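Local coordinates for protein argonaute (Marinitoga piezophila, PDB 5I4A) that uses short guide RNAs bearing a 5'-hydroxyl group to bind complementary target nucleic acid and cleave single-stranded DNA, at residues P295-Q307 with I366-D380. Numbering follows the deposited sequence.
Sequences PLKAIFFFSSKKQ and INQIEDNVMAIVLLD. With nucleotides of chain B.
At the C-terminal end of the paired strands, the Gln307 amide and the Asp380 carboxylate meet across the contact. Gln307 NE2 donates to Leu378 O (3.1 Å), which lies near the amide plane although the N-H comes from above that carbonyl, and also to Asp380 OD1 (2.9 Å), approached from above the carboxylate plane. The other carboxylate oxygen, Asp380 OD2, accepts from Ser303 OG at 2.7 Å on its syn side, somewhat out of the carboxylate plane. Gln307 reaches back from the first helical turn, its CG turned away from the backbone N (chi1 -178°), and its OE1 accepts from Ser303 N, which sits above the amide carbonyl plane. The N-cap Ser304 OG in turn accepts from Gln307 N. Replacing Gln307 with alanine would probably deprive Ser303 N of its acceptor and Leu378 O and Asp380 OD1 of one donor each.

Strands 295-302 and 374-379 are parallel neighbours in the sheet of the Rossmann-like Mid domain, joined by five backbone hydrogen bonds, the first Met374 N to Lys297 O and the last Leu378 N to Phe301 O. On one face, Phe300 and Ile376 lie side by side, CE2 of the ring 3.7 Å from Ile376 CD1; helix 412-424 packs on Ile376 through Tyr418 and Met422. On the other, Phe301 CE1 rests 3.8 Å from Ala375 CB. Ile299 CD1 and Ile369 CD1 meet tip to tip at 3.8 Å.

At the opposite end, Lys297, bent at chi3 (-66°), forms a salt bridge from NZ to Asp371 OD2 (3.1 Å), while a water links Pro295 O and Lys297 N to Asn372 O. Further out, Lys404 adds a salt bridge to Asp380 OD1, and Tyr353 OH shares Leu378 O with Gln307. Leu379 CD1 approaches O2 of guide nucleotide U1 of chain B (3.5 Å).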
loop_
_atom_site.group_PDB
_atom_site.type_symbol
_atom_site.label_atom_id
_atom_site.label_comp_id
_atom_site.label_asym_id
_atom_site.label_seq_id
_atom_site.Cartn_x
_atom_site.Cartn_y
_atom_site.Cartn_z
ATOM N N PRO A 295 -17.670 21.906 -21.743
ATOM C CA PRO A 295 -18.749 20.984 -22.104
ATOM C C PRO A 295 -18.421 19.558 -21.687
ATOM O O PRO A 295 -17.266 19.125 -21.720
ATOM C CB PRO A 295 -18.824 21.112 -23.630
ATOM C CG PRO A 295 -17.430 21.468 -24.031
ATOM C CD PRO A 295 -16.880 22.323 -22.915
ATOM N N LEU A 296 -19.458 18.834 -21.276
ATOM C CA LEU A 296 -19.371 17.405 -21.006
ATOM C C LEU A 296 -19.966 16.670 -22.201
ATOM O O LEU A 296 -21.181 16.710 -22.420
ATOM C CB LEU A 296 -20.102 17.047 -19.714
ATOM C CG LEU A 296 -20.103 15.566 -19.324
ATOM C CD1 LEU A 296 -18.682 15.047 -19.170
ATOM C CD2 LEU A 296 -20.900 15.345 -18.047
ATOM N N LYS A 297 -19.108 16.018 -22.978
ATOM C CA LYS A 297 -19.508 15.299 -24.180
ATOM C C LYS A 297 -19.308 13.805 -23.967
ATOM O O LYS A 297 -18.339 13.387 -23.326
ATOM C CB LYS A 297 -18.706 15.782 -25.393
ATOM C CG LYS A 297 -18.941 17.254 -25.729
ATOM C CD LYS A 297 -18.082 17.720 -26.895
ATOM C CE LYS A 297 -16.605 17.690 -26.542
ATOM N NZ LYS A 297 -15.762 18.289 -27.614
ATOM N N ALA A 298 -20.225 12.998 -24.503
ATOM C CA ALA A 298 -20.185 11.572 -24.217
ATOM C C ALA A 298 -20.895 10.779 -25.304
ATOM O O ALA A 298 -21.776 11.294 -25.997
ATOM C CB ALA A 298 -20.819 11.272 -22.852
ATOM N N ILE A 299 -20.486 9.517 -25.443
ATOM C CA ILE A 299 -21.186 8.522 -26.245
ATOM C C ILE A 299 -21.257 7.235 -25.430
ATOM O O ILE A 299 -20.571 7.078 -24.419
ATOM C CB ILE A 299 -20.515 8.264 -27.612
ATOM C CG1 ILE A 299 -19.051 7.854 -27.431
ATOM C CG2 ILE A 299 -20.639 9.486 -28.517
ATOM C CD1 ILE A 299 -18.357 7.502 -28.730
ATOM N N PHE A 300 -22.095 6.305 -25.886
ATOM C CA PHE A 300 -22.404 5.087 -25.148
ATOM C C PHE A 300 -21.922 3.853 -25.902
ATOM O O PHE A 300 -22.042 3.776 -27.131
ATOM C CB PHE A 300 -23.917 4.957 -24.893
ATOM C CG PHE A 300 -24.502 6.074 -24.075
ATOM C CD1 PHE A 300 -24.971 7.226 -24.684
ATOM C CD2 PHE A 300 -24.601 5.961 -22.696
ATOM C CE1 PHE A 300 -25.518 8.250 -23.930
ATOM C CE2 PHE A 300 -25.144 6.983 -21.941
ATOM C CZ PHE A 300 -25.603 8.127 -22.559
ATOM N N PHE A 301 -21.394 2.882 -25.158
ATOM C CA PHE A 301 -21.007 1.585 -25.704
ATOM C C PHE A 301 -21.698 0.489 -24.907
ATOM O O PHE A 301 -21.552 0.421 -23.682
ATOM C CB PHE A 301 -19.488 1.389 -25.671
ATOM C CG PHE A 301 -18.745 2.211 -26.687
ATOM C CD1 PHE A 301 -18.327 3.496 -26.387
ATOM C CD2 PHE A 301 -18.465 1.695 -27.942
ATOM C CE1 PHE A 301 -17.642 4.255 -27.324
ATOM C CE2 PHE A 301 -17.784 2.447 -28.879
ATOM C CZ PHE A 301 -17.375 3.727 -28.572
ATOM N N PHE A 302 -22.439 -0.368 -25.600
ATOM C CA PHE A 302 -23.136 -1.480 -24.977
ATOM C C PHE A 302 -22.553 -2.795 -25.476
ATOM O O PHE A 302 -22.078 -2.891 -26.612
ATOM C CB PHE A 302 -24.639 -1.432 -25.268
ATOM C CG PHE A 302 -25.301 -0.160 -24.820
ATOM C CD1 PHE A 302 -25.344 0.945 -25.654
ATOM C CD2 PHE A 302 -25.894 -0.072 -23.574
ATOM C CE1 PHE A 302 -25.953 2.111 -25.248
ATOM C CE2 PHE A 302 -26.505 1.093 -23.164
ATOM C CZ PHE A 302 -26.532 2.186 -24.003
ATOM N N SER A 303 -22.593 -3.815 -24.617
ATOM C CA SER A 303 -22.044 -5.112 -24.992
ATOM C C SER A 303 -22.955 -5.869 -25.952
ATOM O O SER A 303 -22.500 -6.824 -26.592
ATOM C CB SER A 303 -21.780 -5.951 -23.742
ATOM O OG SER A 303 -22.984 -6.247 -23.058
ATOM N N SER A 304 -24.218 -5.464 -26.071
ATOM C CA SER A 304 -25.176 -6.119 -26.955
ATOM C C SER A 304 -26.433 -5.267 -27.023
ATOM O O SER A 304 -26.658 -4.391 -26.183
ATOM C CB SER A 304 -25.522 -7.532 -26.471
ATOM O OG SER A 304 -26.136 -7.493 -25.192
ATOM N N LYS A 305 -27.248 -5.533 -28.047
ATOM C CA LYS A 305 -28.586 -4.951 -28.087
ATOM C C LYS A 305 -29.386 -5.352 -26.855
ATOM O O LYS A 305 -30.125 -4.535 -26.292
ATOM C CB LYS A 305 -29.314 -5.381 -29.362
ATOM C CG LYS A 305 -28.793 -4.737 -30.637
ATOM C CD LYS A 305 -29.087 -3.245 -30.670
ATOM C CE LYS A 305 -28.725 -2.638 -32.018
ATOM N NZ LYS A 305 -29.123 -1.203 -32.107
ATOM N N LYS A 306 -29.237 -6.603 -26.411
ATOM C CA LYS A 306 -29.978 -7.069 -25.242
ATOM C C LYS A 306 -29.645 -6.235 -24.013
ATOM O O LYS A 306 -30.544 -5.794 -23.287
ATOM C CB LYS A 306 -29.682 -8.546 -24.976
ATOM C CG LYS A 306 -30.513 -9.131 -23.844
ATOM C CD LYS A 306 -29.715 -10.122 -23.014
ATOM C CE LYS A 306 -30.029 -11.558 -23.394
ATOM N NZ LYS A 306 -29.300 -12.527 -22.527
ATOM N N GLN A 307 -28.353 -6.005 -23.766
ATOM C CA GLN A 307 -27.952 -5.213 -22.608
ATOM C C GLN A 307 -28.568 -3.821 -22.655
ATOM O O GLN A 307 -28.992 -3.286 -21.624
ATOM C CB GLN A 307 -26.430 -5.120 -22.533
ATOM C CG GLN A 307 -25.931 -4.340 -21.331
ATOM C CD GLN A 307 -24.537 -3.796 -21.538
ATOM O OE1 GLN A 307 -24.296 -3.017 -22.457
ATOM N NE2 GLN A 307 -23.609 -4.202 -20.681
ATOM N N ILE A 366 -16.421 7.577 -35.124
ATOM C CA ILE A 366 -15.570 7.369 -33.956
ATOM C C ILE A 366 -14.177 7.929 -34.205
ATOM O O ILE A 366 -13.588 8.586 -33.336
ATOM C CB ILE A 366 -15.525 5.873 -33.594
ATOM C CG1 ILE A 366 -16.908 5.394 -33.145
ATOM C CG2 ILE A 366 -14.475 5.609 -32.522
ATOM C CD1 ILE A 366 -17.029 3.888 -33.041
ATOM N N ASN A 367 -13.633 7.697 -35.402
ATOM C CA ASN A 367 -12.272 8.135 -35.693
ATOM C C ASN A 367 -12.165 9.655 -35.724
ATOM O O ASN A 367 -11.144 10.217 -35.310
ATOM C CB ASN A 367 -11.802 7.530 -37.015
ATOM C CG ASN A 367 -10.420 8.000 -37.413
ATOM O OD1 ASN A 367 -9.412 7.420 -37.007
ATOM N ND2 ASN A 367 -10.363 9.057 -38.217
ATOM N N GLN A 368 -13.203 10.343 -36.206
ATOM C CA GLN A 368 -13.158 11.799 -36.289
ATOM C C GLN A 368 -13.438 12.481 -34.959
ATOM O O GLN A 368 -13.362 13.713 -34.892
ATOM C CB GLN A 368 -14.143 12.315 -37.349
ATOM C CG GLN A 368 -15.611 11.941 -37.143
ATOM C CD GLN A 368 -16.336 12.820 -36.142
ATOM O OE1 GLN A 368 -16.540 14.010 -36.375
ATOM N NE2 GLN A 368 -16.739 12.229 -35.021
ATOM N N ILE A 369 -13.763 11.725 -33.908
ATOM C CA ILE A 369 -14.025 12.338 -32.610
ATOM C C ILE A 369 -12.754 13.004 -32.110
ATOM O O ILE A 369 -11.698 12.368 -31.999
ATOM C CB ILE A 369 -14.544 11.302 -31.610
ATOM C CG1 ILE A 369 -16.020 10.997 -31.880
ATOM C CG2 ILE A 369 -14.344 11.798 -30.180
ATOM C CD1 ILE A 369 -16.582 9.882 -31.024
ATOM N N GLU A 370 -12.851 14.289 -31.809
ATOM C CA GLU A 370 -11.755 15.057 -31.245
ATOM C C GLU A 370 -12.158 15.548 -29.856
ATOM O O GLU A 370 -13.269 15.298 -29.383
ATOM C CB GLU A 370 -11.386 16.226 -32.160
ATOM C CG GLU A 370 -11.347 15.883 -33.642
ATOM C CD GLU A 370 -9.969 16.065 -34.242
ATOM O OE1 GLU A 370 -8.982 16.026 -33.478
ATOM O OE2 GLU A 370 -9.870 16.251 -35.474
ATOM N N ASP A 371 -11.227 16.248 -29.205
ATOM C CA ASP A 371 -11.445 16.842 -27.888
ATOM C C ASP A 371 -11.747 15.784 -26.832
ATOM O O ASP A 371 -11.493 14.593 -27.040
ATOM C CB ASP A 371 -12.579 17.868 -27.940
ATOM C CG ASP A 371 -12.520 18.735 -29.177
ATOM O OD1 ASP A 371 -11.482 18.704 -29.871
ATOM O OD2 ASP A 371 -13.507 19.444 -29.461
ATOM N N ASN A 372 -12.290 16.216 -25.693
ATOM C CA ASN A 372 -12.582 15.330 -24.571
ATOM C C ASN A 372 -13.986 14.766 -24.746
ATOM O O ASN A 372 -14.973 15.501 -24.654
ATOM C CB ASN A 372 -12.464 16.079 -23.248
ATOM C CG ASN A 372 -11.174 16.866 -23.139
ATOM O OD1 ASN A 372 -10.089 16.330 -23.346
ATOM N ND2 ASN A 372 -11.292 18.156 -22.827
ATOM N N VAL A 373 -14.079 13.462 -24.995
ATOM C CA VAL A 373 -15.362 12.784 -25.132
ATOM C C VAL A 373 -15.316 11.525 -24.282
ATOM O O VAL A 373 -14.426 10.682 -24.457
ATOM C CB VAL A 373 -15.691 12.443 -26.597
ATOM C CG1 VAL A 373 -16.964 11.601 -26.672
ATOM C CG2 VAL A 373 -15.855 13.717 -27.410
ATOM N N MET A 374 -16.267 11.405 -23.364
ATOM C CA MET A 374 -16.349 10.248 -22.488
ATOM C C MET A 374 -16.997 9.077 -23.213
ATOM O O MET A 374 -18.002 9.236 -23.909
ATOM C CB MET A 374 -17.158 10.587 -21.239
ATOM C CG MET A 374 -16.658 11.811 -20.500
ATOM S SD MET A 374 -15.018 11.533 -19.819
ATOM C CE MET A 374 -14.539 13.206 -19.435
ATOM N N ALA A 375 -16.422 7.896 -23.041
ATOM C CA ALA A 375 -17.018 6.665 -23.541
ATOM C C ALA A 375 -17.667 5.966 -22.351
ATOM O O ALA A 375 -16.990 5.327 -21.542
ATOM C CB ALA A 375 -15.980 5.785 -24.222
ATOM N N ILE A 376 -18.987 6.108 -22.238
ATOM C CA ILE A 376 -19.762 5.415 -21.210
ATOM C C ILE A 376 -19.927 3.969 -21.669
ATOM O O ILE A 376 -20.758 3.662 -22.530
ATOM C CB ILE A 376 -21.111 6.094 -20.960
ATOM C CG1 ILE A 376 -20.888 7.511 -20.414
ATOM C CG2 ILE A 376 -21.951 5.273 -19.990
ATOM C CD1 ILE A 376 -22.111 8.400 -20.484
ATOM N N VAL A 377 -19.127 3.079 -21.100
ATOM C CA VAL A 377 -19.052 1.688 -21.526
ATOM C C VAL A 377 -19.722 0.844 -20.453
ATOM O O VAL A 377 -19.244 0.782 -19.312
ATOM C CB VAL A 377 -17.600 1.247 -21.751
ATOM C CG1 VAL A 377 -17.546 -0.203 -22.208
ATOM C CG2 VAL A 377 -16.932 2.169 -22.759
ATOM N N LEU A 378 -20.835 0.209 -20.807
ATOM C CA LEU A 378 -21.595 -0.580 -19.850
ATOM C C LEU A 378 -21.001 -1.979 -19.749
ATOM O O LEU A 378 -20.936 -2.709 -20.746
ATOM C CB LEU A 378 -23.067 -0.645 -20.257
ATOM C CG LEU A 378 -23.922 0.586 -19.953
ATOM C CD1 LEU A 378 -23.679 1.704 -20.960
ATOM C CD2 LEU A 378 -25.394 0.201 -19.906
ATOM N N LEU A 379 -20.562 -2.344 -18.549
ATOM C CA LEU A 379 -20.028 -3.669 -18.271
ATOM C C LEU A 379 -21.132 -4.553 -17.708
ATOM O O LEU A 379 -21.893 -4.129 -16.835
ATOM C CB LEU A 379 -18.866 -3.593 -17.279
ATOM C CG LEU A 379 -17.747 -2.584 -17.549
ATOM C CD1 LEU A 379 -16.740 -2.590 -16.413
ATOM C CD2 LEU A 379 -17.057 -2.861 -18.879
ATOM N N ASP A 380 -21.217 -5.785 -18.215
ATOM C CA ASP A 380 -22.225 -6.718 -17.724
ATOM C C ASP A 380 -21.938 -7.162 -16.296
ATOM O O ASP A 380 -22.869 -7.414 -15.524
ATOM C CB ASP A 380 -22.306 -7.932 -18.648
ATOM C CG ASP A 380 -22.979 -7.611 -19.965
ATOM O OD1 ASP A 380 -24.074 -7.012 -19.940
ATOM O OD2 ASP A 380 -22.406 -7.948 -21.023
ATOM O "O5'" U B 1 -13.113 1.416 -12.361
ATOM C "C5'" U B 1 -13.996 1.736 -13.430
ATOM C "C4'" U B 1 -15.106 0.721 -13.568
ATOM O "O4'" U B 1 -14.554 -0.527 -14.065
ATOM C "C3'" U B 1 -15.852 0.384 -12.278
ATOM O "O3'" U B 1 -17.242 0.206 -12.550
ATOM C "C2'" U B 1 -15.234 -0.944 -11.850
ATOM O "O2'" U B 1 -16.095 -1.769 -11.093
ATOM C "C1'" U B 1 -14.882 -1.587 -13.189
ATOM N N1 U B 1 -13.712 -2.471 -13.105
ATOM C C2 U B 1 -13.816 -3.791 -13.504
ATOM O O2 U B 1 -14.848 -4.276 -13.939
ATOM N N3 U B 1 -12.659 -4.523 -13.377
ATOM C C4 U B 1 -11.440 -4.073 -12.896
ATOM O O4 U B 1 -10.482 -4.843 -12.837
ATOM C C5 U B 1 -11.420 -2.700 -12.504
ATOM C C6 U B 1 -12.531 -1.969 -12.618
HETATM O O HOH W 1 -16.336 16.059 -22.210
HETATM O O HOH W 2 -14.601 19.113 -22.790
HETATM O O HOH W 3 -13.965 18.710 -25.160
#